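Local coordinates for 5-formyltetrahydrofolate cyclo-ligase family protein (Bacillus anthracis, PDB 2JCB) that probably catalyses the ATP- and magnesium-dependent conversion of 5-formyltetrahydrofolate to 5,10-methenyltetrahydrofolate, and binds ADP and magnesium, at residues R91-F95 / G148-Y154; L35-I39 / S164-S168; G141-G145 / H174-E178. The contacts are given in a common frame with arbitrary orientation. Numbering follows the deposited sequence.

Contact 1. Residues R91-F95 / G148-Y154; sequences RTMSF and GGYYDRY. With MG (magnesium ion), chain E; ADP (adenosine-5'-diphosphate), chain C; PO4 (phosphate ion), chain D.
Strand 92-95 crosses helix 150-154 at -77°, with a closest axis approach of 8.1 Å; Arg-91 CA lies 5.8 Å from Tyr-150 CA. Arg-91, the most covered residue, at phi/psi 56/35 forms a G1 bulge with Thr-92 opposite Asn-87, and its CG lies over one face of the Tyr-150 ring. Its CB covers one face of the Arg-153 guanidinium, whose other face meets ADP N3. A water donates to Arg-91 O (2.8 Å) and Tyr-150 O (2.7 Å). Met-93, rotamer mtm, sends CE over the Tyr-151 ring, a CH-pi contact 3.4 Å from its centroid, and to 3.5 Å from Tyr-154 CB. Past the N-cap Gly-149, Tyr-150 N hydrogen-bonds PO4 O4 (2.9 Å) and Tyr-151 N hydrogen-bonds PO4 O1 (2.8 Å), a phosphate probably from the crystallisation liquor. Asp-152 OD2 binds magnesium (1.9 Å) together with ADP O3B and O1A, two waters and Asp-181. Helix 150-154 thus lies between strand 92-98 and the nucleotide, its side chains also touching strands 80-87 and 143-144.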
loop_
_atom_site.group_PDB
_atom_site.type_symbol
_atom_site.label_atom_id
_atom_site.label_comp_id
_atom_site.label_asym_id
_atom_site.label_seq_id
_atom_site.Cartn_x
_atom_site.Cartn_y
_atom_site.Cartn_z
ATOM N N ARG A 91 -6.326 -15.153 5.789
ATOM C CA ARG A 91 -5.437 -14.232 5.066
ATOM C C ARG A 91 -6.159 -13.479 3.945
ATOM O O ARG A 91 -5.591 -13.186 2.892
ATOM C CB ARG A 91 -4.173 -14.952 4.571
ATOM C CG ARG A 91 -2.946 -14.556 5.361
ATOM C CD ARG A 91 -2.722 -15.526 6.490
ATOM N NE ARG A 91 -1.530 -15.218 7.273
ATOM C CZ ARG A 91 -0.276 -15.377 6.846
ATOM N NH1 ARG A 91 0.004 -15.827 5.621
ATOM N NH2 ARG A 91 0.721 -15.086 7.662
ATOM N N THR A 92 -7.427 -13.159 4.184
ATOM C CA THR A 92 -8.205 -12.406 3.219
ATOM C C THR A 92 -8.380 -10.992 3.758
ATOM O O THR A 92 -8.155 -10.771 4.939
ATOM C CB THR A 92 -9.565 -13.086 2.959
ATOM O OG1 THR A 92 -10.270 -13.201 4.191
ATOM C CG2 THR A 92 -9.362 -14.490 2.385
ATOM N N MET A 93 -8.736 -10.045 2.884
ATOM C CA MET A 93 -9.033 -8.658 3.237
ATOM C C MET A 93 -10.435 -8.258 2.813
ATOM O O MET A 93 -10.887 -8.587 1.714
ATOM C CB MET A 93 -8.027 -7.715 2.579
ATOM C CG MET A 93 -6.620 -7.853 3.106
ATOM S SD MET A 93 -5.515 -6.564 2.517
ATOM C CE MET A 93 -5.325 -6.964 0.750
ATOM N N SER A 94 -11.119 -7.547 3.688
ATOM C CA SER A 94 -12.428 -7.019 3.387
ATOM C C SER A 94 -12.229 -5.524 3.267
ATOM O O SER A 94 -12.055 -4.829 4.281
ATOM C CB SER A 94 -13.386 -7.311 4.530
ATOM O OG SER A 94 -14.664 -6.725 4.326
ATOM N N PHE A 95 -12.284 -4.999 2.048
ATOM C CA PHE A 95 -12.210 -3.545 1.944
ATOM C C PHE A 95 -13.560 -2.926 2.296
ATOM O O PHE A 95 -14.584 -3.324 1.764
ATOM C CB PHE A 95 -11.733 -3.133 0.567
ATOM C CG PHE A 95 -10.280 -3.352 0.407
ATOM C CD1 PHE A 95 -9.417 -2.296 0.663
ATOM C CD2 PHE A 95 -9.776 -4.589 0.037
ATOM C CE1 PHE A 95 -7.990 -2.469 0.566
ATOM C CE2 PHE A 95 -8.365 -4.802 -0.071
ATOM C CZ PHE A 95 -7.473 -3.740 0.208
ATOM N N GLY A 148 2.845 -11.099 5.540
ATOM C CA GLY A 148 1.543 -11.792 5.620
ATOM C C GLY A 148 1.027 -12.382 4.307
ATOM O O GLY A 148 0.221 -13.305 4.309
ATOM N N GLY A 149 1.474 -11.799 3.187
ATOM C CA GLY A 149 1.045 -12.223 1.873
ATOM C C GLY A 149 -0.393 -11.843 1.592
ATOM O O GLY A 149 -1.048 -12.457 0.770
ATOM N N TYR A 150 -0.899 -10.844 2.294
ATOM C CA TYR A 150 -2.275 -10.389 2.053
ATOM C C TYR A 150 -2.537 -9.854 0.633
ATOM O O TYR A 150 -3.519 -10.239 -0.020
ATOM C CB TYR A 150 -2.693 -9.285 3.042
ATOM C CG TYR A 150 -3.042 -9.819 4.410
ATOM C CD1 TYR A 150 -4.304 -10.363 4.672
ATOM C CD2 TYR A 150 -2.117 -9.720 5.451
ATOM C CE1 TYR A 150 -4.649 -10.787 5.932
ATOM C CE2 TYR A 150 -2.433 -10.190 6.724
ATOM C CZ TYR A 150 -3.713 -10.704 6.956
ATOM O OH TYR A 150 -4.041 -11.166 8.201
ATOM N N TYR A 151 -1.683 -8.959 0.173
ATOM C CA TYR A 151 -1.887 -8.397 -1.166
ATOM C C TYR A 151 -1.600 -9.400 -2.264
ATOM O O TYR A 151 -2.298 -9.402 -3.273
ATOM C CB TYR A 151 -1.159 -7.063 -1.376
ATOM C CG TYR A 151 -1.936 -5.918 -0.730
ATOM C CD1 TYR A 151 -1.847 -5.671 0.646
ATOM C CD2 TYR A 151 -2.861 -5.163 -1.472
ATOM C CE1 TYR A 151 -2.628 -4.626 1.240
ATOM C CE2 TYR A 151 -3.632 -4.117 -0.899
ATOM C CZ TYR A 151 -3.495 -3.876 0.466
ATOM O OH TYR A 151 -4.211 -2.896 1.044
ATOM N N ASP A 152 -0.615 -10.295 -2.045
ATOM C CA ASP A 152 -0.350 -11.335 -3.008
ATOM C C ASP A 152 -1.634 -12.147 -3.275
ATOM O O ASP A 152 -1.919 -12.462 -4.419
ATOM C CB ASP A 152 0.780 -12.241 -2.519
ATOM C CG ASP A 152 2.158 -11.629 -2.751
ATOM O OD1 ASP A 152 2.296 -10.690 -3.586
ATOM O OD2 ASP A 152 3.126 -12.065 -2.106
ATOM N N ARG A 153 -2.416 -12.435 -2.212
ATOM C CA ARG A 153 -3.624 -13.231 -2.338
ATOM C C ARG A 153 -4.736 -12.397 -2.959
ATOM O O ARG A 153 -5.466 -12.853 -3.832
ATOM C CB ARG A 153 -4.046 -13.760 -0.968
ATOM C CG ARG A 153 -3.104 -14.795 -0.405
ATOM C CD ARG A 153 -3.616 -15.223 0.957
ATOM N NE ARG A 153 -2.959 -16.387 1.534
ATOM C CZ ARG A 153 -1.769 -16.338 2.124
ATOM N NH1 ARG A 153 -1.277 -17.430 2.689
ATOM N NH2 ARG A 153 -1.091 -15.183 2.152
ATOM N N TYR A 154 -4.883 -11.180 -2.460
ATOM C CA TYR A 154 -5.942 -10.273 -2.903
ATOM C C TYR A 154 -5.799 -9.900 -4.383
ATOM O O TYR A 154 -6.776 -9.904 -5.118
ATOM C CB TYR A 154 -5.910 -8.994 -2.077
ATOM C CG TYR A 154 -6.963 -8.016 -2.486
ATOM C CD1 TYR A 154 -8.276 -8.165 -2.042
ATOM C CD2 TYR A 154 -6.666 -6.935 -3.313
ATOM C CE1 TYR A 154 -9.252 -7.298 -2.400
ATOM C CE2 TYR A 154 -7.668 -6.036 -3.705
ATOM C CZ TYR A 154 -8.957 -6.226 -3.234
ATOM O OH TYR A 154 -9.961 -5.357 -3.552
HETATM MG MG MG E . 4.928 -11.638 -1.594
HETATM P PB ADP C . 4.881 -10.517 1.416
HETATM O O1B ADP C . 3.935 -9.882 2.431
HETATM O O2B ADP C . 6.195 -9.829 1.401
HETATM O O3B ADP C . 4.125 -10.638 0.110
HETATM P PA ADP C . 5.397 -13.384 1.170
HETATM O O1A ADP C . 5.522 -13.178 -0.317
HETATM O O2A ADP C . 6.463 -14.128 1.803
HETATM O O3A ADP C . 5.161 -11.993 1.973
HETATM O "O5'" ADP C . 4.058 -14.253 1.423
HETATM C "C5'" ADP C . 3.874 -14.718 2.777
HETATM C "C4'" ADP C . 3.170 -16.053 2.806
HETATM O "O4'" ADP C . 1.970 -15.927 2.058
HETATM C "C3'" ADP C . 4.039 -17.107 2.130
HETATM O "O3'" ADP C . 4.225 -18.150 3.066
HETATM C "C2'" ADP C . 3.240 -17.549 0.922
HETATM O "O2'" ADP C . 3.180 -18.943 0.822
HETATM C "C1'" ADP C . 1.832 -17.042 1.179
HETATM N N9 ADP C . 1.081 -16.676 -0.050
HETATM C C8 ADP C . 1.257 -15.560 -0.782
HETATM N N7 ADP C . 0.376 -15.524 -1.810
HETATM C C5 ADP C . -0.384 -16.621 -1.763
HETATM C C6 ADP C . -1.520 -17.167 -2.553
HETATM N N6 ADP C . -1.996 -16.518 -3.634
HETATM N N1 ADP C . -2.084 -18.300 -2.132
HETATM C C2 ADP C . -1.617 -18.974 -1.061
HETATM N N3 ADP C . -0.607 -18.523 -0.290
HETATM C C4 ADP C . 0.042 -17.362 -0.569
HETATM P P PO4 D . 1.100 -7.731 2.733
HETATM O O1 PO4 D . 0.586 -7.922 1.454
HETATM O O2 PO4 D . 2.598 -7.807 2.862
HETATM O O3 PO4 D . 0.700 -6.323 3.267
HETATM O O4 PO4 D . 0.627 -8.802 3.709
HETATM O O HOH W 1 -5.847 -11.112 1.061
HETATM O O HOH W 2 4.784 -9.950 -2.866
HETATM O O HOH W 3 7.008 -10.848 -1.109
#

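Contact 2. Residues L35-I39 / S164-S168; sequences LSEQI and SLAYS
One turn of helix 29-44, residues 35-39, lies against the end of strand 161-165 and the extended residues that follow it. Two pairs set the register: Leu-35 CA is 7.1 Å from Tyr-167 CA, and Ile-39 CA is 6.9 Å from Leu-165 CA. The i to i+4 spacing puts Leu-35 and Ile-39 on the same side of the helix, both pointing toward the other segment; Ile-39 N hydrogen-bonds Leu-35 O (2.9 Å). Ile-39 is the main bump. In the mt rotamer it fits into the hollow lined by Leu-165, the backbone of Ala-166 and the Tyr-167 ring: Ile-39 CG2 lies 3.9 Å from Leu-165 CB, while Ile-39 CD1 reaches Ala-166 O at 3.5 Å and Tyr-167 CD1 at 4.0 Å. In return, the Tyr-167 ring (chi1 m) swings into the space beside Leu-35, Ser-36 and Ile-39, with its CD1 3.6 Å from Leu-35 CD1. Its hydroxyl hydrogen-bonds Asn-63 O, and Ser-36 OG hydrogen-bonds Tyr-32 O. The CB of Ala-166 points away from the helix. Helix 29-44 thus packs over the C-terminal end of strand 161-165 and the loop leaving it, as helices flank the sheet in an alpha/beta fold, consistent with the Rossmann-like clan of the family.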
loop_
_atom_site.group_PDB
_atom_site.type_symbol
_atom_site.label_atom_id
_atom_site.label_comp_id
_atom_site.label_asym_id
_atom_site.label_seq_id
_atom_site.Cartn_x
_atom_site.Cartn_y
_atom_site.Cartn_z
ATOM N N LEU A 35 9.138 14.280 2.045
ATOM C CA LEU A 35 9.040 13.211 1.039
ATOM C C LEU A 35 7.577 12.740 0.928
ATOM O O LEU A 35 7.062 12.530 -0.178
ATOM C CB LEU A 35 9.990 12.050 1.361
ATOM C CG LEU A 35 11.509 12.216 1.292
ATOM C CD1 LEU A 35 12.250 10.969 1.700
ATOM C CD2 LEU A 35 11.976 12.630 -0.084
ATOM N N SER A 36 6.887 12.608 2.063
ATOM C CA SER A 36 5.480 12.150 1.983
ATOM C C SER A 36 4.656 13.167 1.193
ATOM O O SER A 36 3.818 12.771 0.379
ATOM C CB SER A 36 4.831 11.983 3.359
ATOM O OG SER A 36 5.270 10.762 3.933
ATOM N N GLU A 37 4.913 14.448 1.461
ATOM C CA GLU A 37 4.260 15.572 0.759
ATOM C C GLU A 37 4.521 15.521 -0.760
ATOM O O GLU A 37 3.574 15.691 -1.557
ATOM C CB GLU A 37 4.767 16.902 1.338
ATOM C CG GLU A 37 3.874 17.372 2.481
ATOM C CD GLU A 37 4.497 18.420 3.469
ATOM O OE1 GLU A 37 5.558 19.060 3.166
ATOM O OE2 GLU A 37 3.878 18.597 4.563
ATOM N N GLN A 38 5.794 15.319 -1.130
ATOM C CA GLN A 38 6.189 15.275 -2.562
ATOM C C GLN A 38 5.515 14.116 -3.281
ATOM O O GLN A 38 5.029 14.262 -4.407
ATOM C CB GLN A 38 7.708 15.194 -2.722
ATOM C CG GLN A 38 8.340 16.484 -2.280
ATOM C CD GLN A 38 9.858 16.467 -2.344
ATOM O OE1 GLN A 38 10.464 15.470 -2.725
ATOM N NE2 GLN A 38 10.483 17.589 -1.945
ATOM N N ILE A 39 5.463 12.951 -2.619
ATOM C CA ILE A 39 5.023 11.724 -3.243
ATOM C C ILE A 39 3.550 11.893 -3.507
ATOM O O ILE A 39 3.087 11.569 -4.626
ATOM C CB ILE A 39 5.289 10.547 -2.366
ATOM C CG1 ILE A 39 6.806 10.228 -2.438
ATOM C CG2 ILE A 39 4.476 9.353 -2.765
ATOM C CD1 ILE A 39 7.347 9.313 -1.308
ATOM N N SER A 164 1.692 1.837 -6.111
ATOM C CA SER A 164 2.315 1.914 -4.791
ATOM C C SER A 164 3.032 3.220 -4.664
ATOM O O SER A 164 3.479 3.796 -5.663
ATOM C CB SER A 164 3.260 0.755 -4.544
ATOM O OG SER A 164 2.586 -0.497 -4.478
ATOM N N LEU A 165 3.047 3.732 -3.430
ATOM C CA LEU A 165 3.790 4.930 -3.041
ATOM C C LEU A 165 5.038 4.489 -2.279
ATOM O O LEU A 165 4.922 3.657 -1.379
ATOM C CB LEU A 165 2.885 5.813 -2.167
ATOM C CG LEU A 165 1.502 6.103 -2.750
ATOM C CD1 LEU A 165 0.522 6.886 -1.803
ATOM C CD2 LEU A 165 1.664 6.874 -4.069
ATOM N N ALA A 166 6.227 5.038 -2.592
ATOM C CA ALA A 166 7.452 4.595 -1.994
ATOM C C ALA A 166 8.482 5.694 -1.942
ATOM O O ALA A 166 8.575 6.485 -2.860
ATOM C CB ALA A 166 7.988 3.397 -2.729
ATOM N N TYR A 167 9.266 5.730 -0.869
ATOM C CA TYR A 167 10.447 6.560 -0.870
ATOM C C TYR A 167 11.432 5.860 -1.827
ATOM O O TYR A 167 11.427 4.619 -1.993
ATOM C CB TYR A 167 11.079 6.575 0.520
ATOM C CG TYR A 167 10.135 6.997 1.596
ATOM C CD1 TYR A 167 9.734 8.333 1.687
ATOM C CD2 TYR A 167 9.706 6.098 2.601
ATOM C CE1 TYR A 167 8.892 8.745 2.690
ATOM C CE2 TYR A 167 8.859 6.525 3.647
ATOM C CZ TYR A 167 8.460 7.861 3.669
ATOM O OH TYR A 167 7.602 8.413 4.635
ATOM N N SER A 168 12.257 6.661 -2.486
ATOM C CA SER A 168 13.190 6.099 -3.448
ATOM C C SER A 168 14.141 5.033 -2.868
ATOM O O SER A 168 14.534 4.116 -3.587
ATOM C CB SER A 168 13.926 7.205 -4.224
ATOM O OG SER A 168 14.810 7.874 -3.393
#

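Contact 3. Residues G141-G145 / H174-E178; sequences GERIG and HIPVE. With ADP (adenosine-5'-diphosphate), chain C; PO4 (phosphate ion), chain D.
The two segments bury 251 Å² between them; Glu-142 CA and Ile-175 CA are 7.0 Å apart. Among the apolar contacts, Ile-175, in the mt rotamer, points at segment 141-145: its CG2 is 3.5 Å from Ile-144 CG1. Val-177 CG1 meets Glu-142 CB at 3.8 Å. The Ile-175 CD1 methyl also makes van der Waals contact with the backbone, 3.9 Å from both Glu-142 O and Arg-143 N. Pro-176 centres an inverse gamma turn. The polar link is a water that donates to Glu-142 OE1 (2.9 Å) and accepts from Ile-175 N (2.8 Å); OE1 also hydrogen-bonds Thr-138 and forms a salt bridge with Arg-140. Toward the ligands, Gly-145 N hydrogen-bonds ADP O2B at 2.7 Å and Arg-143 NH1 hydrogen-bonds phosphate O1 at 3.0 Å, while Arg-143 NE hydrogen-bonds Pro-133 O. Ile-144 and Gly-145 line part of the ADP pocket, and Ile-175 packs behind Ile-144. Strand 143-144 pairs with strand 136-137, helix 6-26 touches Ile-144 and Pro-176, and helix 150-154 meets Arg-143.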
loop_
_atom_site.group_PDB
_atom_site.type_symbol
_atom_site.label_atom_id
_atom_site.label_comp_id
_atom_site.label_asym_id
_atom_site.label_seq_id
_atom_site.Cartn_x
_atom_site.Cartn_y
_atom_site.Cartn_z
ATOM N N GLY A 141 7.998 -3.477 -10.878
ATOM C CA GLY A 141 6.729 -3.589 -10.178
ATOM C C GLY A 141 6.706 -4.724 -9.174
ATOM O O GLY A 141 5.671 -4.962 -8.574
ATOM N N GLU A 142 7.852 -5.397 -8.972
ATOM C CA GLU A 142 7.938 -6.513 -7.996
ATOM C C GLU A 142 7.939 -5.907 -6.620
ATOM O O GLU A 142 8.264 -4.736 -6.447
ATOM C CB GLU A 142 9.173 -7.371 -8.214
ATOM C CG GLU A 142 9.139 -7.955 -9.626
ATOM C CD GLU A 142 10.503 -8.269 -10.178
ATOM O OE1 GLU A 142 11.454 -7.515 -9.900
ATOM O OE2 GLU A 142 10.634 -9.268 -10.917
ATOM N N ARG A 143 7.486 -6.694 -5.659
ATOM C CA ARG A 143 7.083 -6.154 -4.365
ATOM C C ARG A 143 7.355 -7.137 -3.225
ATOM O O ARG A 143 7.089 -8.339 -3.335
ATOM C CB ARG A 143 5.615 -5.709 -4.393
ATOM C CG ARG A 143 5.087 -5.386 -3.040
ATOM C CD ARG A 143 3.613 -4.965 -3.116
ATOM N NE ARG A 143 3.103 -4.947 -1.771
ATOM C CZ ARG A 143 2.640 -5.996 -1.081
ATOM N NH1 ARG A 143 2.270 -5.790 0.180
ATOM N NH2 ARG A 143 2.600 -7.221 -1.593
ATOM N N ILE A 144 8.026 -6.639 -2.197
ATOM C CA ILE A 144 8.073 -7.305 -0.889
ATOM C C ILE A 144 7.197 -6.492 0.076
ATOM O O ILE A 144 7.356 -5.266 0.179
ATOM C CB ILE A 144 9.522 -7.366 -0.308
ATOM C CG1 ILE A 144 10.438 -8.251 -1.150
ATOM C CG2 ILE A 144 9.478 -7.980 1.123
ATOM C CD1 ILE A 144 11.890 -8.105 -0.802
ATOM N N GLY A 145 6.283 -7.179 0.763
ATOM C CA GLY A 145 5.461 -6.533 1.786
ATOM C C GLY A 145 6.010 -6.892 3.170
ATOM O O GLY A 145 7.219 -7.082 3.359
ATOM N N HIS A 174 16.970 -5.959 -6.969
ATOM C CA HIS A 174 16.500 -7.330 -7.133
ATOM C C HIS A 174 15.692 -7.758 -5.912
ATOM O O HIS A 174 16.065 -7.464 -4.767
ATOM C CB HIS A 174 17.714 -8.267 -7.372
ATOM C CG HIS A 174 17.395 -9.726 -7.307
ATOM N ND1 HIS A 174 17.330 -10.425 -6.118
ATOM C CD2 HIS A 174 17.157 -10.631 -8.287
ATOM C CE1 HIS A 174 17.058 -11.696 -6.368
ATOM N NE2 HIS A 174 16.952 -11.849 -7.676
ATOM N N ILE A 175 14.577 -8.431 -6.182
ATOM C CA ILE A 175 13.755 -9.083 -5.183
ATOM C C ILE A 175 13.606 -10.522 -5.634
ATOM O O ILE A 175 13.422 -10.771 -6.833
ATOM C CB ILE A 175 12.360 -8.379 -5.092
ATOM C CG1 ILE A 175 12.484 -7.012 -4.424
ATOM C CG2 ILE A 175 11.339 -9.260 -4.344
ATOM C CD1 ILE A 175 11.139 -6.315 -4.314
ATOM N N PRO A 176 13.759 -11.494 -4.692
ATOM C CA PRO A 176 13.678 -12.922 -5.028
ATOM C C PRO A 176 12.207 -13.332 -5.100
ATOM O O PRO A 176 11.658 -13.804 -4.097
ATOM C CB PRO A 176 14.374 -13.610 -3.843
ATOM C CG PRO A 176 14.294 -12.614 -2.691
ATOM C CD PRO A 176 13.952 -11.255 -3.241
ATOM N N VAL A 177 11.566 -13.120 -6.247
ATOM C CA VAL A 177 10.128 -13.330 -6.353
ATOM C C VAL A 177 9.754 -14.802 -6.481
ATOM O O VAL A 177 10.386 -15.556 -7.196
ATOM C CB VAL A 177 9.435 -12.476 -7.475
ATOM C CG1 VAL A 177 9.690 -10.987 -7.274
ATOM C CG2 VAL A 177 9.845 -12.909 -8.840
ATOM N N GLU A 178 8.717 -15.186 -5.754
ATOM C CA GLU A 178 8.147 -16.505 -5.814
ATOM C C GLU A 178 6.923 -16.495 -6.743
ATOM O O GLU A 178 6.416 -15.420 -7.089
ATOM C CB GLU A 178 7.802 -16.918 -4.397
ATOM C CG GLU A 178 8.949 -16.651 -3.439
ATOM C CD GLU A 178 8.732 -17.214 -2.033
ATOM O OE1 GLU A 178 8.724 -18.445 -1.865
ATOM O OE2 GLU A 178 8.582 -16.394 -1.094
HETATM P PB ADP C . 4.881 -10.517 1.416
HETATM O O1B ADP C . 3.935 -9.882 2.431
HETATM O O2B ADP C . 6.195 -9.829 1.401
HETATM O O3B ADP C . 4.125 -10.638 0.110
HETATM P PA ADP C . 5.397 -13.384 1.170
HETATM O O1A ADP C . 5.522 -13.178 -0.317
HETATM O O2A ADP C . 6.463 -14.128 1.803
HETATM O O3A ADP C . 5.161 -11.993 1.973
HETATM O "O5'" ADP C . 4.058 -14.253 1.423
HETATM C "C5'" ADP C . 3.874 -14.718 2.777
HETATM C "C4'" ADP C . 3.170 -16.053 2.806
HETATM O "O4'" ADP C . 1.970 -15.927 2.058
HETATM C "C3'" ADP C . 4.039 -17.107 2.130
HETATM O "O3'" ADP C . 4.225 -18.150 3.066
HETATM C "C2'" ADP C . 3.240 -17.549 0.922
HETATM O "O2'" ADP C . 3.180 -18.943 0.822
HETATM C "C1'" ADP C . 1.832 -17.042 1.179
HETATM N N9 ADP C . 1.081 -16.676 -0.050
HETATM C C8 ADP C . 1.257 -15.560 -0.782
HETATM N N7 ADP C . 0.376 -15.524 -1.810
HETATM C C5 ADP C . -0.384 -16.621 -1.763
HETATM C C6 ADP C . -1.520 -17.167 -2.553
HETATM N N6 ADP C . -1.996 -16.518 -3.634
HETATM N N1 ADP C . -2.084 -18.300 -2.132
HETATM C C2 ADP C . -1.617 -18.974 -1.061
HETATM N N3 ADP C . -0.607 -18.523 -0.290
HETATM C C4 ADP C . 0.042 -17.362 -0.569
HETATM P P PO4 D . 1.100 -7.731 2.733
HETATM O O1 PO4 D . 0.586 -7.922 1.454
HETATM O O2 PO4 D . 2.598 -7.807 2.862
HETATM O O3 PO4 D . 0.700 -6.323 3.267
HETATM O O4 PO4 D . 0.627 -8.802 3.709
HETATM O O HOH W 4 13.916 -8.689 -8.921
#

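Contacts 1 and 3 both border the ADP site. Their centres are 16 Å apart, both touch ADP and the bound phosphate, and they meet where Arg-143 packs on Tyr-151 and Asp-152. Strand 143-144 leads through the glycine-rich loop into helix 150-154, so one short piece of chain serves both. Contact 2 lies 23 Å from contact 1 and 19 Å from contact 3, centre to centre, on the opposite side of the chain's centre from contact 1. Contacts 1 and 2 reach the same mixed sheet, through strands 92-98 and 161-165. The segments follow the order 35-39, 91-95, 141-145, 148-154, 164-168, 174-178. Contact 2, away from the nucleotide, packs helix 29-44 at the end of strand 161-165.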